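Local coordinates for putative nuclease YbcO (Escherichia coli K-12, PDB 3G27), which probably acts as a nuclease and binds zinc, and is encoded by a prophage, at residues T27-I33 with I49-S55. Residues are numbered along the deposited sequence; the frame is centred on the assembly and turned at random.
Sequences TSVLAHI and IATIACS. With ZN (zinc ion), chain B.
A two-stranded antiparallel sheet at the centre of the chain is formed by strands 29-32 and 50-53, strongly twisted, with axes 4.4 Å apart at closest and N-to-C directions 140° apart. Val29 faces Ala53 and Ala31 faces Thr51 as hydrogen-bonded pairs: Val29 N to Ala53 O 2.8 Å, Ala53 N to Val29 O 2.9 Å, Ala31 N to Thr51 O 2.7 Å and Thr51 N to Ala31 O 2.8 Å. Leu30-Ile52 and His32-Ala50 are non-hydrogen-bonded pairs, CA to CA 4.7 and 3.9 Å. Beyond the last bridge, Ile33 N donates to Ile49 O (2.9 Å). Two antiparallel strands followed by helix 55-61, with His32, the inferred proton acceptor, at the end of the first strand, are consistent with a beta-beta-alpha-metal (His-Me finger) nuclease. The His32 ring (chi1 m, chi2 88°) has Ala50 CB over one face, and NE2 hydrogen-bonds Asp47 OD1. On the same face of the sheet, Leu30 (chi1 t, chi2 p) brings CG to 3.7 Å from Ala50 CB. The face of Val29, Ala31, Thr51 and Ala53 meets helix 55-61 through His58 and Ile61; Ala31 CB lies 3.8 Å from Ala53 CB. At the other end, Ser55 N donates to Thr27 OG1 (3.2 Å; Thr27 chi1 p), an oxygen that also hydrogen-bonds Asn24 O. Cys54, N-cap of helix 55-61, has chi1 p and places SG 2.3 Å from ZN, whose site is completed by Cys13, Cys21 and Cys57. With ZN 17.2 Å from His32 NE2, this Cys4 site is probably structural.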
# COMPACT_ATOMS: atom_id res chain seq x y z
N THR A 27 -1.75 -8.75 -20.37
CA THR A 27 -0.56 -9.27 -19.69
C THR A 27 -0.70 -9.20 -18.16
O THR A 27 0.22 -9.59 -17.45
CB THR A 27 0.71 -8.54 -20.16
OG1 THR A 27 0.71 -7.20 -19.67
CG2 THR A 27 0.76 -8.52 -21.67
N SER A 28 -1.84 -8.72 -17.66
CA SER A 28 -1.96 -8.39 -16.24
C SER A 28 -2.03 -9.62 -15.41
O SER A 28 -2.70 -10.58 -15.81
CB SER A 28 -3.20 -7.57 -15.95
OG SER A 28 -2.95 -6.22 -16.29
N VAL A 29 -1.37 -9.60 -14.26
CA VAL A 29 -1.52 -10.67 -13.27
C VAL A 29 -1.66 -10.08 -11.87
O VAL A 29 -1.43 -8.89 -11.66
CB VAL A 29 -0.30 -11.64 -13.31
CG1 VAL A 29 -0.14 -12.27 -14.72
CG2 VAL A 29 0.97 -10.90 -12.90
N LEU A 30 -2.01 -10.92 -10.90
CA LEU A 30 -1.97 -10.53 -9.49
C LEU A 30 -0.52 -10.64 -8.99
O LEU A 30 -0.01 -11.73 -8.81
CB LEU A 30 -2.91 -11.41 -8.66
CG LEU A 30 -3.18 -10.90 -7.26
CD1 LEU A 30 -3.92 -9.60 -7.35
CD2 LEU A 30 -3.96 -11.89 -6.47
N ALA A 31 0.15 -9.50 -8.80
CA ALA A 31 1.54 -9.45 -8.42
C ALA A 31 1.61 -9.18 -6.92
O ALA A 31 1.23 -8.11 -6.45
CB ALA A 31 2.23 -8.33 -9.20
N HIS A 32 2.12 -10.15 -6.16
CA HIS A 32 2.25 -10.01 -4.72
C HIS A 32 3.27 -8.97 -4.32
O HIS A 32 4.34 -8.87 -4.92
CB HIS A 32 2.64 -11.35 -4.11
CG HIS A 32 1.55 -12.35 -4.15
ND1 HIS A 32 1.34 -13.20 -5.22
CD2 HIS A 32 0.56 -12.63 -3.25
CE1 HIS A 32 0.29 -13.96 -4.98
NE2 HIS A 32 -0.21 -13.63 -3.80
N ILE A 33 2.94 -8.20 -3.30
CA ILE A 33 3.83 -7.20 -2.76
C ILE A 33 4.71 -7.91 -1.73
O ILE A 33 4.21 -8.65 -0.89
CB ILE A 33 3.05 -6.09 -2.07
CG1 ILE A 33 2.12 -5.36 -3.06
CG2 ILE A 33 3.99 -5.14 -1.31
CD1 ILE A 33 2.76 -4.83 -4.25
N ILE A 49 -2.49 -8.76 -0.26
CA ILE A 49 -1.29 -7.93 -0.29
C ILE A 49 -0.62 -8.09 -1.66
O ILE A 49 0.50 -8.60 -1.80
CB ILE A 49 -0.35 -8.25 0.91
CG1 ILE A 49 -0.97 -7.80 2.25
CG2 ILE A 49 0.97 -7.49 0.78
CD1 ILE A 49 -2.30 -8.36 2.57
N ALA A 50 -1.34 -7.63 -2.67
CA ALA A 50 -0.96 -7.81 -4.07
C ALA A 50 -1.61 -6.70 -4.91
O ALA A 50 -2.59 -6.07 -4.48
CB ALA A 50 -1.37 -9.19 -4.58
N THR A 51 -1.04 -6.47 -6.09
CA THR A 51 -1.58 -5.53 -7.07
C THR A 51 -1.73 -6.19 -8.44
O THR A 51 -1.00 -7.11 -8.77
CB THR A 51 -0.67 -4.28 -7.22
OG1 THR A 51 -1.30 -3.33 -8.09
CG2 THR A 51 0.75 -4.65 -7.73
N ILE A 52 -2.71 -5.71 -9.22
CA ILE A 52 -2.84 -6.03 -10.64
C ILE A 52 -1.66 -5.31 -11.28
O ILE A 52 -1.46 -4.11 -11.05
CB ILE A 52 -4.16 -5.46 -11.27
CG1 ILE A 52 -5.43 -5.88 -10.49
CG2 ILE A 52 -4.31 -5.91 -12.69
CD1 ILE A 52 -6.67 -5.02 -10.80
N ALA A 53 -0.88 -6.03 -12.07
CA ALA A 53 0.28 -5.45 -12.69
C ALA A 53 0.43 -6.11 -14.05
O ALA A 53 0.24 -7.31 -14.16
CB ALA A 53 1.53 -5.72 -11.81
N CYS A 54 0.74 -5.31 -15.06
CA CYS A 54 1.14 -5.80 -16.38
C CYS A 54 2.49 -6.46 -16.27
O CYS A 54 3.18 -6.27 -15.28
CB CYS A 54 1.24 -4.67 -17.40
SG CYS A 54 2.67 -3.53 -17.15
N SER A 55 2.87 -7.22 -17.29
CA SER A 55 4.05 -8.05 -17.23
C SER A 55 5.32 -7.25 -16.93
O SER A 55 6.18 -7.69 -16.17
CB SER A 55 4.21 -8.86 -18.53
OG SER A 55 4.18 -8.04 -19.70
ZN ZN B . 2.09 -1.64 -15.91